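Local coordinates for Mab-21 domain-containing protein (Tribolium castaneum, PDB 7LT2) that synthesises the second messenger 2',3'-cGAMP from ATP and GTP as an innate immune sensor of double-stranded RNA, at residues P85-S90 with G94-K99; N154-L159 with T165-W170; I181-S184 with K188-D191; E246-L251 with Y280-F285; L286-Q291 with M306-E311. All blocks are in the same frame, centred on the assembly; numbering follows the deposited sequence.

Overall arrangement
Contacts 1, 2 and 3 are antiparallel beta hairpins that reach one branched mixed sheet, whereas contacts 4 and 5 join helices. Contacts 2 and 3 touch through neighbouring strands, with His167 N bonded to Ser182 O; contact 1 lies apart, its centre 37 Å from that of contact 3. Contacts 4 and 5 share helix 278-291 and pack against each other, Glu248 meeting Leu286. The hairpins rest on backbone ladders, partly buried in contacts 1 and 2 and buried, with a bulge, in contact 3. The buried helix contacts cover much less surface: contact 4 is one salt bridge within a nucleotide site assigned by similarity, contact 5 apolar packing near a manganese ion.

Contact 1. Residues P85-S90 with G94-K99; sequences PVLNES and GFVWLK
A beta hairpin pairs Val86 and Asn88 of strand 85-89 with Lys99 and Trp97 of the returning strand 95-100. Each couple forms two backbone bonds: Val86 N reaches Lys99 O at 2.7 Å, Lys99 N answers to Val86 O, and Asn88 N and Trp97 N exchange bonds with the opposing carbonyls. Near the turn Ser90 N adds one more to Phe95 O, 3.0 Å away, while the Ser90 hydroxyl is engaged mainly by Val92 N. The Ser90 CB methylene lies over the indole of Trp97, 4.1 Å from the centroid of its five-membered ring. That indole also has a cation-pi partner in Arg238 and an edge-to-face one in Tyr239. Strand 95-100 bonds on its other edge to strand 240-243, which brings Phe95 against Ser241, a residue assigned to GTP binding by similarity, and ties the hairpin into the sheet of the nucleotidyltransferase domain. On the face bearing Leu87 and Leu98, Leu98 CD2 packs on Leu87 CB at 3.7 Å, and Leu87 CD2 meets Val96 CG1. Strand 222-225 adjoins this patch, with Phe222 on Leu87 and Ile224 on Val96. On the other face, with Asn88 and Trp97, Val86 and Lys99 lie side by side, pointing the same way. The last torsion of Lys99 folds back (chi4 61°), which places NZ 3.7 Å from Val86 CG1.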
# COMPACT_ATOMS: atom_id res chain seq x y z
N PRO A 85 -23.49 6.41 10.29
CA PRO A 85 -22.37 5.56 10.69
C PRO A 85 -21.57 6.21 11.81
O PRO A 85 -21.38 7.42 11.83
CB PRO A 85 -21.54 5.45 9.40
CG PRO A 85 -21.84 6.72 8.67
CD PRO A 85 -23.28 7.04 8.98
N VAL A 86 -21.13 5.39 12.76
CA VAL A 86 -20.35 5.86 13.90
C VAL A 86 -19.09 5.02 14.01
O VAL A 86 -19.17 3.79 14.13
CB VAL A 86 -21.15 5.81 15.21
CG1 VAL A 86 -20.24 6.15 16.39
CG2 VAL A 86 -22.32 6.78 15.14
N LEU A 87 -17.94 5.67 13.97
CA LEU A 87 -16.65 5.01 14.06
C LEU A 87 -16.14 5.13 15.49
O LEU A 87 -16.08 6.23 16.04
CB LEU A 87 -15.67 5.64 13.06
CG LEU A 87 -14.29 5.04 12.80
CD1 LEU A 87 -13.82 5.46 11.43
CD2 LEU A 87 -13.29 5.47 13.85
N ASN A 88 -15.78 4.00 16.09
CA ASN A 88 -15.28 3.99 17.45
C ASN A 88 -13.92 3.31 17.51
O ASN A 88 -13.71 2.26 16.89
CB ASN A 88 -16.26 3.29 18.40
CG ASN A 88 -17.52 4.10 18.63
OD1 ASN A 88 -17.47 5.30 18.89
ND2 ASN A 88 -18.68 3.44 18.52
N GLU A 89 -13.00 3.92 18.25
CA GLU A 89 -11.69 3.32 18.48
C GLU A 89 -11.85 2.03 19.28
O GLU A 89 -12.50 2.02 20.33
CB GLU A 89 -10.79 4.30 19.22
CG GLU A 89 -10.61 5.66 18.52
CD GLU A 89 -11.69 6.68 18.87
OE1 GLU A 89 -12.75 6.28 19.40
OE2 GLU A 89 -11.48 7.88 18.60
N SER A 90 -11.26 0.94 18.79
CA SER A 90 -11.44 -0.36 19.42
C SER A 90 -10.41 -0.57 20.54
O SER A 90 -9.51 0.25 20.76
CB SER A 90 -11.33 -1.48 18.38
OG SER A 90 -9.97 -1.87 18.19
N GLY A 94 -4.95 0.87 16.79
CA GLY A 94 -4.87 0.87 15.35
C GLY A 94 -6.10 0.34 14.64
O GLY A 94 -6.21 0.50 13.42
N PHE A 95 -7.04 -0.26 15.37
CA PHE A 95 -8.23 -0.86 14.79
C PHE A 95 -9.48 -0.18 15.34
O PHE A 95 -9.49 0.32 16.46
CB PHE A 95 -8.28 -2.37 15.06
CG PHE A 95 -7.15 -3.12 14.42
CD1 PHE A 95 -5.92 -3.21 15.05
CD2 PHE A 95 -7.31 -3.71 13.18
CE1 PHE A 95 -4.87 -3.89 14.46
CE2 PHE A 95 -6.26 -4.39 12.58
CZ PHE A 95 -5.04 -4.48 13.22
N VAL A 96 -10.53 -0.18 14.52
CA VAL A 96 -11.76 0.52 14.86
C VAL A 96 -12.96 -0.39 14.59
O VAL A 96 -12.87 -1.38 13.86
CB VAL A 96 -11.92 1.83 14.06
CG1 VAL A 96 -10.75 2.78 14.34
CG2 VAL A 96 -12.04 1.54 12.57
N TRP A 97 -14.08 -0.04 15.22
CA TRP A 97 -15.37 -0.62 14.92
C TRP A 97 -16.23 0.43 14.22
O TRP A 97 -16.04 1.64 14.41
CB TRP A 97 -16.08 -1.11 16.19
CG TRP A 97 -15.43 -2.28 16.85
CD1 TRP A 97 -14.34 -2.96 16.41
CD2 TRP A 97 -15.84 -2.91 18.07
NE1 TRP A 97 -14.04 -3.98 17.28
CE2 TRP A 97 -14.94 -3.97 18.31
CE3 TRP A 97 -16.87 -2.68 18.98
CZ2 TRP A 97 -15.05 -4.80 19.43
CZ3 TRP A 97 -16.98 -3.50 20.09
CH2 TRP A 97 -16.07 -4.55 20.30
N LEU A 98 -17.17 -0.04 13.41
CA LEU A 98 -18.05 0.85 12.66
C LEU A 98 -19.47 0.31 12.76
O LEU A 98 -19.74 -0.81 12.32
CB LEU A 98 -17.61 0.96 11.19
CG LEU A 98 -18.10 2.12 10.31
CD1 LEU A 98 -19.56 1.96 9.91
CD2 LEU A 98 -17.89 3.47 10.99
N LYS A 99 -20.37 1.10 13.33
CA LYS A 99 -21.76 0.70 13.44
C LYS A 99 -22.65 1.78 12.83
O LYS A 99 -22.27 2.94 12.71
CB LYS A 99 -22.17 0.42 14.90
CG LYS A 99 -21.99 1.59 15.85
CD LYS A 99 -22.59 1.26 17.21
CE LYS A 99 -22.09 2.21 18.29
NZ LYS A 99 -22.46 3.62 18.03

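Contact 2. Residues N154-L159 with T165-W170; sequences NATCEL and TFHINW
His167 and Glu158 stand side by side across a beta hairpin, and His167 NE2 donates to Glu158 OE1 in a bond that is long, 3.3 Å, and not straight (N-H...O 145°). The carboxylate and imidazole planes are only 9° apart, and the bond lies in the ring plane, using the anti lone pair of OE1. Thr165 CG2 lies across the Glu158 chain, 3.6 Å from Glu158 CG. Thr156 has CG2 anti to its backbone nitrogen, which sets the methyl against His167 CB, while its hydroxyl donates to Asn169 OD1 at 2.7 Å. On the sheet face carrying Cys157 and Ile168 the contacts turn apolar: Cys157 SG approaches Trp170 CZ3 obliquely at 3.4 Å, and Leu159 CD1 meets Ile168 CD1 at 3.6 Å. Reciprocal backbone bonds of Cys157 with Ile168 and of Leu159 with Phe166 fix this register. Helix 18-42 packs on the apolar face, Thr34 touching Leu159 and Val31 touching Phe166 and Ile168. Leu146 of helix 131-147 meets Cys157 and Trp170, and strands 151-152 and 177-183 extend the sheet beyond the hairpin's two edges.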
# COMPACT_ATOMS: atom_id res chain seq x y z
N ASN A 154 -7.57 -20.39 -21.45
CA ASN A 154 -8.23 -21.08 -20.34
C ASN A 154 -8.56 -20.05 -19.26
O ASN A 154 -7.71 -19.70 -18.44
CB ASN A 154 -7.35 -22.19 -19.78
CG ASN A 154 -8.04 -22.98 -18.68
OD1 ASN A 154 -9.20 -23.35 -18.81
ND2 ASN A 154 -7.32 -23.23 -17.59
N ALA A 155 -9.81 -19.58 -19.25
CA ALA A 155 -10.31 -18.67 -18.23
C ALA A 155 -9.44 -17.42 -18.12
O ALA A 155 -9.15 -16.93 -17.03
CB ALA A 155 -10.44 -19.36 -16.87
N THR A 156 -8.99 -16.91 -19.26
CA THR A 156 -8.25 -15.66 -19.31
C THR A 156 -9.17 -14.60 -19.91
O THR A 156 -9.63 -14.75 -21.05
CB THR A 156 -6.99 -15.82 -20.15
OG1 THR A 156 -6.12 -16.78 -19.53
CG2 THR A 156 -6.26 -14.49 -20.29
N CYS A 157 -9.44 -13.54 -19.15
CA CYS A 157 -10.27 -12.45 -19.65
C CYS A 157 -9.49 -11.60 -20.63
O CYS A 157 -8.29 -11.37 -20.46
CB CYS A 157 -10.76 -11.57 -18.51
SG CYS A 157 -11.64 -12.43 -17.23
N GLU A 158 -10.19 -11.10 -21.65
CA GLU A 158 -9.58 -10.19 -22.63
C GLU A 158 -10.30 -8.85 -22.58
O GLU A 158 -11.52 -8.79 -22.79
CB GLU A 158 -9.63 -10.79 -24.03
CG GLU A 158 -8.89 -9.95 -25.07
CD GLU A 158 -8.64 -10.70 -26.36
OE1 GLU A 158 -7.61 -11.41 -26.44
OE2 GLU A 158 -9.47 -10.58 -27.28
N LEU A 159 -9.54 -7.79 -22.29
CA LEU A 159 -10.05 -6.43 -22.26
C LEU A 159 -9.23 -5.55 -23.19
O LEU A 159 -8.02 -5.75 -23.35
CB LEU A 159 -10.01 -5.84 -20.84
CG LEU A 159 -10.84 -6.49 -19.73
CD1 LEU A 159 -10.78 -5.62 -18.48
CD2 LEU A 159 -12.28 -6.69 -20.17
N THR A 165 -4.63 -4.37 -26.20
CA THR A 165 -5.37 -5.52 -25.71
C THR A 165 -4.61 -6.16 -24.56
O THR A 165 -3.38 -6.27 -24.60
CB THR A 165 -5.57 -6.55 -26.83
OG1 THR A 165 -6.27 -5.92 -27.92
CG2 THR A 165 -6.38 -7.74 -26.34
N PHE A 166 -5.34 -6.56 -23.53
CA PHE A 166 -4.73 -7.06 -22.31
C PHE A 166 -5.44 -8.31 -21.84
O PHE A 166 -6.62 -8.54 -22.15
CB PHE A 166 -4.72 -5.97 -21.24
CG PHE A 166 -3.97 -4.75 -21.67
CD1 PHE A 166 -2.59 -4.70 -21.54
CD2 PHE A 166 -4.62 -3.71 -22.31
CE1 PHE A 166 -1.89 -3.60 -22.00
CE2 PHE A 166 -3.93 -2.61 -22.75
CZ PHE A 166 -2.56 -2.56 -22.60
N HIS A 167 -4.70 -9.14 -21.12
CA HIS A 167 -5.19 -10.40 -20.59
C HIS A 167 -5.24 -10.32 -19.07
O HIS A 167 -4.30 -9.83 -18.43
CB HIS A 167 -4.29 -11.57 -21.02
CG HIS A 167 -4.47 -11.96 -22.45
ND1 HIS A 167 -3.67 -12.90 -23.07
CD2 HIS A 167 -5.36 -11.55 -23.39
CE1 HIS A 167 -4.06 -13.05 -24.33
NE2 HIS A 167 -5.08 -12.24 -24.54
N ILE A 168 -6.34 -10.80 -18.50
CA ILE A 168 -6.53 -10.79 -17.06
C ILE A 168 -6.74 -12.22 -16.59
O ILE A 168 -7.68 -12.90 -17.03
CB ILE A 168 -7.70 -9.90 -16.63
CG1 ILE A 168 -7.39 -8.43 -16.93
CG2 ILE A 168 -7.99 -10.07 -15.16
CD1 ILE A 168 -8.47 -7.49 -16.46
N ASN A 169 -5.85 -12.68 -15.72
CA ASN A 169 -6.01 -13.93 -15.00
C ASN A 169 -6.35 -13.61 -13.55
O ASN A 169 -6.11 -12.50 -13.08
CB ASN A 169 -4.74 -14.78 -15.11
CG ASN A 169 -4.46 -15.23 -16.54
OD1 ASN A 169 -5.13 -16.12 -17.06
ND2 ASN A 169 -3.47 -14.61 -17.17
N TRP A 170 -6.93 -14.58 -12.84
CA TRP A 170 -7.37 -14.27 -11.49
C TRP A 170 -7.26 -15.50 -10.60
O TRP A 170 -7.29 -16.64 -11.06
CB TRP A 170 -8.80 -13.75 -11.46
CG TRP A 170 -9.77 -14.80 -11.77
CD1 TRP A 170 -10.36 -15.68 -10.90
CD2 TRP A 170 -10.27 -15.13 -13.06
NE1 TRP A 170 -11.20 -16.52 -11.57
CE2 TRP A 170 -11.16 -16.21 -12.90
CE3 TRP A 170 -10.05 -14.61 -14.34
CZ2 TRP A 170 -11.84 -16.78 -13.97
CZ3 TRP A 170 -10.73 -15.18 -15.40
CH2 TRP A 170 -11.61 -16.25 -15.21
O HOH W 1 -7.51 -16.90 -15.24

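Contact 3. Residues I181-S184 with K188-D191; sequences ISHS and KIMD
An irregular antiparallel hairpin contact, largely buried, joins Ile181 and His183, at the end of strand 177-183, to Ile189 and Met190, at the start of strand 188-200, two neighbouring strands of the nucleotidyltransferase sheet. The carbonyl oxygen of Ile181 accepts two backbone bonds, from Ile189 N at 2.8 Å and from Met190 N at 3.2 Å, both lying in the carbonyl plane. Ile181 N closes the pair with a bond to Met190 O. The side chain of Ile189 extends across the hairpin at about a right angle to His183. Its CD1 methyl sits over one face of the imidazole, 3.6 Å from the ring centroid, in a CH-pi contact, and its CG1 lies close to His183 CD2. Phe166 meets the His183 ring with its own ring inclined at about 45°, and Leu28 of helix 18-42 touches Ile181, Ile189 and Met190. On the sheet face with Ser182 the long chain of Lys188 folds over the strand, its CD 3.3 Å from Ser182 OG. A bend at chi2 (64°) turns the rest of that chain along its own strand, where NZ forms a salt bridge with Asp191 OD1 at 2.8 Å, on the syn side of the carboxylate but 28° out of its plane. Met190 instead heads away from the hairpin to Phe71 on strand 70-77, beside the catalytic metal ligand Glu70, inferred by similarity. Two residues, Ile189 and Met190, facing the single Ile181, with the first in a near-helical backbone conformation, make a classic beta bulge.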
# COMPACT_ATOMS: atom_id res chain seq x y z
N ILE A 181 -2.48 -8.96 -14.49
CA ILE A 181 -2.69 -8.21 -15.73
C ILE A 181 -1.46 -8.34 -16.61
O ILE A 181 -0.34 -8.06 -16.16
CB ILE A 181 -3.03 -6.74 -15.44
CG1 ILE A 181 -4.30 -6.66 -14.59
CG2 ILE A 181 -3.20 -5.97 -16.75
CD1 ILE A 181 -4.64 -5.27 -14.09
N SER A 182 -1.66 -8.78 -17.85
CA SER A 182 -0.58 -8.97 -18.81
C SER A 182 -0.94 -8.32 -20.14
O SER A 182 -2.11 -8.12 -20.46
CB SER A 182 -0.28 -10.46 -19.05
OG SER A 182 0.07 -11.13 -17.85
N HIS A 183 0.09 -8.00 -20.93
CA HIS A 183 -0.14 -7.68 -22.33
C HIS A 183 -0.70 -8.91 -23.04
O HIS A 183 -0.38 -10.05 -22.69
CB HIS A 183 1.16 -7.25 -23.00
CG HIS A 183 1.74 -5.98 -22.45
ND1 HIS A 183 1.34 -4.73 -22.88
CD2 HIS A 183 2.68 -5.77 -21.50
CE1 HIS A 183 2.01 -3.81 -22.21
NE2 HIS A 183 2.83 -4.41 -21.37
N SER A 184 -1.54 -8.68 -24.05
CA SER A 184 -2.03 -9.80 -24.85
C SER A 184 -0.90 -10.53 -25.56
O SER A 184 -1.06 -11.70 -25.92
CB SER A 184 -3.07 -9.33 -25.87
OG SER A 184 -2.47 -8.53 -26.88
N LYS A 188 3.94 -10.12 -18.64
CA LYS A 188 3.26 -9.77 -17.40
C LYS A 188 3.49 -8.31 -17.05
O LYS A 188 4.59 -7.78 -17.21
CB LYS A 188 3.75 -10.67 -16.26
CG LYS A 188 3.12 -10.39 -14.91
CD LYS A 188 1.63 -10.68 -14.96
CE LYS A 188 1.01 -10.66 -13.58
NZ LYS A 188 1.22 -11.96 -12.85
N ILE A 189 2.44 -7.64 -16.56
CA ILE A 189 2.59 -6.25 -16.13
C ILE A 189 2.60 -6.17 -14.60
O ILE A 189 3.61 -5.79 -14.00
CB ILE A 189 1.49 -5.35 -16.73
CG1 ILE A 189 1.55 -5.39 -18.25
CG2 ILE A 189 1.66 -3.92 -16.22
CD1 ILE A 189 0.37 -4.74 -18.94
N MET A 190 1.48 -6.51 -13.96
CA MET A 190 1.41 -6.42 -12.50
C MET A 190 0.19 -7.18 -12.00
O MET A 190 -0.78 -7.38 -12.74
CB MET A 190 1.35 -4.96 -12.03
CG MET A 190 2.33 -4.63 -10.91
SD MET A 190 2.58 -2.87 -10.66
CE MET A 190 3.56 -2.47 -12.10
N ASP A 191 0.27 -7.61 -10.73
CA ASP A 191 -0.88 -8.15 -10.01
C ASP A 191 -1.57 -7.02 -9.25
O ASP A 191 -0.92 -6.11 -8.74
CB ASP A 191 -0.45 -9.22 -9.00
CG ASP A 191 0.02 -10.51 -9.66
OD1 ASP A 191 -0.28 -10.73 -10.85
OD2 ASP A 191 0.68 -11.31 -8.96

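Contact 4. Residues E246-L251 with Y280-F285; sequences EQERVL and YIKTVF
Helices 245-251 and 278-291 stand well apart here, the CA atoms of Glu248 and Lys282 being 9.2 Å from each other, so long side chains must bridge the gap. Both chains are extended beyond CG and cross obliquely, and the salt bridge forms where their ends meet: Lys282 NZ donates to Glu248 OE1 at 2.7 Å, approaching nearly along the C-O axis. The CE methylene of Lys282 follows, 3.3 Å from the same OE1. All four Lys282 torsions are near 180°, chi4 at -172°, which spans the distance with a straight chain. The other oxygen, Glu248 OE2, is held by Tyr279 OH and Trp325 NE1, leaving the carboxylate gripped at both oxygens and limiting its rotation. Lys282 NZ has a second acid in Asp61, whose other oxygen pairs with Arg249 NE, so that one carboxylate links Lys282 to the helix of Glu248. The bridge joins a helix of the nucleotidyltransferase domain to one of the HhH/H2TH-like domain, probably at the nucleotide cleft between the two lobes, as in cGAS. By similarity Glu248 belongs to the ATP and GTP sites and Lys282 to the ATP site; no nucleotide is bound in this structure, and the two residues pair directly. Around them, Phe285 and Ile281 turn to helix 258-272, Phe285 meeting Val262 and Ile265, while Glu246 forms a salt bridge with Arg52.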
# COMPACT_ATOMS: atom_id res chain seq x y z
N GLU A 246 -3.29 7.94 2.07
CA GLU A 246 -3.37 9.14 1.25
C GLU A 246 -2.61 10.29 1.90
O GLU A 246 -1.90 11.04 1.21
CB GLU A 246 -4.83 9.53 1.00
CG GLU A 246 -5.00 10.49 -0.18
CD GLU A 246 -6.27 10.23 -0.97
OE1 GLU A 246 -7.22 9.65 -0.41
OE2 GLU A 246 -6.31 10.61 -2.16
N GLN A 247 -2.70 10.41 3.23
CA GLN A 247 -1.94 11.44 3.94
C GLN A 247 -0.45 11.10 4.00
O GLN A 247 0.39 12.00 3.87
CB GLN A 247 -2.50 11.61 5.35
CG GLN A 247 -3.88 12.26 5.39
CD GLN A 247 -5.02 11.29 5.10
OE1 GLN A 247 -4.84 10.07 5.16
NE2 GLN A 247 -6.19 11.84 4.80
N GLU A 248 -0.11 9.83 4.20
CA GLU A 248 1.30 9.43 4.19
C GLU A 248 1.96 9.76 2.86
O GLU A 248 3.13 10.17 2.83
CB GLU A 248 1.43 7.93 4.49
CG GLU A 248 1.09 7.54 5.91
CD GLU A 248 1.05 6.03 6.12
OE1 GLU A 248 1.50 5.29 5.22
OE2 GLU A 248 0.59 5.60 7.19
N ARG A 249 1.24 9.58 1.76
CA ARG A 249 1.82 9.86 0.45
C ARG A 249 2.16 11.33 0.29
O ARG A 249 3.16 11.68 -0.35
CB ARG A 249 0.85 9.40 -0.65
CG ARG A 249 1.45 9.47 -2.05
CD ARG A 249 0.63 8.65 -3.03
NE ARG A 249 0.67 7.23 -2.72
CZ ARG A 249 -0.18 6.34 -3.22
NH1 ARG A 249 -1.14 6.69 -4.06
NH2 ARG A 249 -0.06 5.06 -2.86
N VAL A 250 1.35 12.22 0.87
CA VAL A 250 1.67 13.65 0.81
C VAL A 250 2.86 13.97 1.71
O VAL A 250 3.74 14.75 1.34
CB VAL A 250 0.44 14.50 1.19
CG1 VAL A 250 0.76 15.99 1.12
CG2 VAL A 250 -0.72 14.17 0.27
N LEU A 251 2.91 13.35 2.89
CA LEU A 251 4.02 13.59 3.82
C LEU A 251 5.37 13.24 3.21
O LEU A 251 6.36 13.94 3.46
CB LEU A 251 3.81 12.78 5.11
CG LEU A 251 2.80 13.31 6.14
CD1 LEU A 251 2.60 12.28 7.25
CD2 LEU A 251 3.29 14.64 6.72
N TYR A 280 7.54 -0.90 8.27
CA TYR A 280 8.24 -0.46 9.47
C TYR A 280 9.31 0.56 9.12
O TYR A 280 9.55 1.51 9.88
CB TYR A 280 8.86 -1.66 10.21
CG TYR A 280 7.89 -2.79 10.51
CD1 TYR A 280 6.52 -2.61 10.45
CD2 TYR A 280 8.37 -4.05 10.86
CE1 TYR A 280 5.64 -3.65 10.71
CE2 TYR A 280 7.51 -5.09 11.14
CZ TYR A 280 6.14 -4.89 11.06
OH TYR A 280 5.28 -5.92 11.33
N ILE A 281 9.98 0.38 7.98
CA ILE A 281 10.94 1.37 7.52
C ILE A 281 10.23 2.65 7.10
O ILE A 281 10.66 3.76 7.45
CB ILE A 281 11.79 0.80 6.37
CG1 ILE A 281 12.67 -0.35 6.89
CG2 ILE A 281 12.66 1.88 5.75
CD1 ILE A 281 13.31 -1.16 5.79
N LYS A 282 9.13 2.52 6.36
CA LYS A 282 8.32 3.70 6.01
C LYS A 282 7.91 4.45 7.27
O LYS A 282 7.98 5.69 7.31
CB LYS A 282 7.09 3.27 5.22
CG LYS A 282 6.31 4.42 4.59
CD LYS A 282 4.98 3.95 4.02
CE LYS A 282 4.23 5.08 3.32
NZ LYS A 282 2.85 4.67 2.94
N THR A 283 7.50 3.72 8.31
CA THR A 283 7.07 4.35 9.56
C THR A 283 8.21 5.11 10.22
O THR A 283 8.01 6.22 10.73
CB THR A 283 6.51 3.29 10.51
OG1 THR A 283 5.34 2.69 9.94
CG2 THR A 283 6.15 3.91 11.86
N VAL A 284 9.41 4.53 10.23
CA VAL A 284 10.57 5.25 10.77
C VAL A 284 10.75 6.58 10.05
O VAL A 284 11.00 7.61 10.68
CB VAL A 284 11.83 4.37 10.69
CG1 VAL A 284 13.08 5.20 10.89
CG2 VAL A 284 11.76 3.25 11.72
N PHE A 285 10.59 6.59 8.72
CA PHE A 285 10.76 7.84 7.99
C PHE A 285 9.65 8.84 8.28
O PHE A 285 9.91 10.05 8.29
CB PHE A 285 10.87 7.57 6.48
CG PHE A 285 12.28 7.31 6.03
CD1 PHE A 285 12.85 6.06 6.21
CD2 PHE A 285 13.04 8.32 5.46
CE1 PHE A 285 14.16 5.81 5.81
CE2 PHE A 285 14.35 8.08 5.05
CZ PHE A 285 14.91 6.83 5.23

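Contact 5. Residues L286-Q291 with M306-E311; sequences LHIIEQ and MTTLRE
Ile288 presses the tip of its side chain against Thr308, its CD1 methyl lying 3.9 Å from Thr308 CG2 and 4.0 Å from Thr308 CB. The two side chains cross at about a right angle. An extended isoleucine chain (chi2 178°) carries CD1 that far. The same methyl also approaches Glu311 CB at 4.1 Å, one helical turn further on, so it rests between two residues of helix 301-318. The acid takes part through its aliphatic base alone, its chain bending further out at chi2. Of the two branches of Thr308 the hydroxyl stays on its own helix, bonding to Val304 O, and this leaves CG2 to face the isoleucine. The CA atoms of Ile288 and Thr308 are 7.6 Å apart, close enough for direct packing of helices 278-291 and 301-318 inside the HhH/H2TH-like domain. Helix 258-272 adds Ile265 against Thr308 and Leu258 against the neighbouring Ile289, and Trp297 from a loop covers both Ile288 and Ile289. Just past this packing, helix 278-291 ends at a manganese ion bound by Ile289, Glu290 and Lys292, with Asp293 also assigned to the site; the metal is about 9 Å from the side chain of Ile288. His287 bonds through NE2 to Pro322 O.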
# COMPACT_ATOMS: atom_id res chain seq x y z
N LEU A 286 8.42 8.38 8.53
CA LEU A 286 7.38 9.30 8.99
C LEU A 286 7.78 9.98 10.29
O LEU A 286 7.59 11.19 10.45
CB LEU A 286 6.05 8.56 9.16
CG LEU A 286 5.38 7.99 7.91
CD1 LEU A 286 4.11 7.24 8.28
CD2 LEU A 286 5.07 9.09 6.90
N HIS A 287 8.35 9.22 11.23
CA HIS A 287 8.84 9.82 12.46
C HIS A 287 9.99 10.79 12.19
O HIS A 287 10.05 11.86 12.80
CB HIS A 287 9.29 8.73 13.44
CG HIS A 287 8.16 7.94 14.00
ND1 HIS A 287 7.15 8.50 14.74
CD2 HIS A 287 7.88 6.61 13.92
CE1 HIS A 287 6.29 7.56 15.10
NE2 HIS A 287 6.71 6.41 14.62
N ILE A 288 10.90 10.42 11.29
CA ILE A 288 12.02 11.31 10.96
C ILE A 288 11.52 12.60 10.31
O ILE A 288 12.03 13.69 10.60
CB ILE A 288 13.04 10.58 10.07
CG1 ILE A 288 13.69 9.43 10.84
CG2 ILE A 288 14.11 11.55 9.58
CD1 ILE A 288 14.67 8.64 10.02
N ILE A 289 10.52 12.49 9.44
CA ILE A 289 9.91 13.69 8.86
C ILE A 289 9.40 14.62 9.95
O ILE A 289 9.57 15.84 9.89
CB ILE A 289 8.77 13.31 7.88
CG1 ILE A 289 9.33 12.75 6.58
CG2 ILE A 289 7.88 14.52 7.60
CD1 ILE A 289 8.27 12.07 5.73
N GLU A 290 8.75 14.05 10.97
CA GLU A 290 8.20 14.87 12.05
C GLU A 290 9.32 15.52 12.86
O GLU A 290 9.18 16.66 13.31
CB GLU A 290 7.31 14.00 12.95
CG GLU A 290 6.82 14.69 14.22
CD GLU A 290 5.89 15.87 13.96
OE1 GLU A 290 5.41 16.04 12.82
OE2 GLU A 290 5.62 16.64 14.92
N GLN A 291 10.43 14.81 13.04
CA GLN A 291 11.52 15.29 13.89
C GLN A 291 12.39 16.33 13.18
O GLN A 291 12.84 17.28 13.82
CB GLN A 291 12.38 14.11 14.34
CG GLN A 291 13.48 14.49 15.31
CD GLN A 291 12.92 15.08 16.59
OE1 GLN A 291 12.10 14.46 17.27
NE2 GLN A 291 13.36 16.28 16.94
N MET A 306 23.05 8.25 5.34
CA MET A 306 23.79 7.88 6.54
C MET A 306 23.05 8.28 7.81
O MET A 306 23.03 7.53 8.79
CB MET A 306 25.18 8.51 6.53
CG MET A 306 26.13 7.91 5.50
SD MET A 306 26.41 6.14 5.77
CE MET A 306 27.03 6.17 7.44
N THR A 307 22.44 9.46 7.81
CA THR A 307 21.77 9.92 9.02
C THR A 307 20.51 9.12 9.30
O THR A 307 20.26 8.72 10.44
CB THR A 307 21.46 11.41 8.92
OG1 THR A 307 22.69 12.14 8.90
CG2 THR A 307 20.62 11.86 10.11
N THR A 308 19.70 8.86 8.26
CA THR A 308 18.47 8.09 8.48
C THR A 308 18.79 6.63 8.78
O THR A 308 18.06 5.99 9.53
CB THR A 308 17.52 8.21 7.28
OG1 THR A 308 18.16 7.79 6.07
CG2 THR A 308 17.02 9.64 7.13
N LEU A 309 19.88 6.10 8.21
CA LEU A 309 20.28 4.74 8.54
C LEU A 309 20.66 4.62 10.01
O LEU A 309 20.28 3.64 10.68
CB LEU A 309 21.45 4.30 7.66
CG LEU A 309 22.04 2.91 7.92
CD1 LEU A 309 21.02 1.79 7.71
CD2 LEU A 309 23.27 2.67 7.06
N ARG A 310 21.39 5.60 10.54
CA ARG A 310 21.73 5.60 11.96
C ARG A 310 20.48 5.66 12.83
O ARG A 310 20.38 4.96 13.84
CB ARG A 310 22.65 6.79 12.27
CG ARG A 310 24.04 6.67 11.68
CD ARG A 310 24.89 7.87 12.06
NE ARG A 310 26.17 7.89 11.36
CZ ARG A 310 27.26 7.26 11.78
NH1 ARG A 310 27.27 6.55 12.90
NH2 ARG A 310 28.37 7.35 11.06
N GLU A 311 19.51 6.52 12.46
CA GLU A 311 18.30 6.67 13.26
C GLU A 311 17.41 5.43 13.15
O GLU A 311 16.80 5.02 14.14
CB GLU A 311 17.55 7.95 12.85
CG GLU A 311 17.74 9.12 13.81
CD GLU A 311 17.13 8.85 15.17
OE1 GLU A 311 15.89 8.81 15.26
OE2 GLU A 311 17.91 8.67 16.14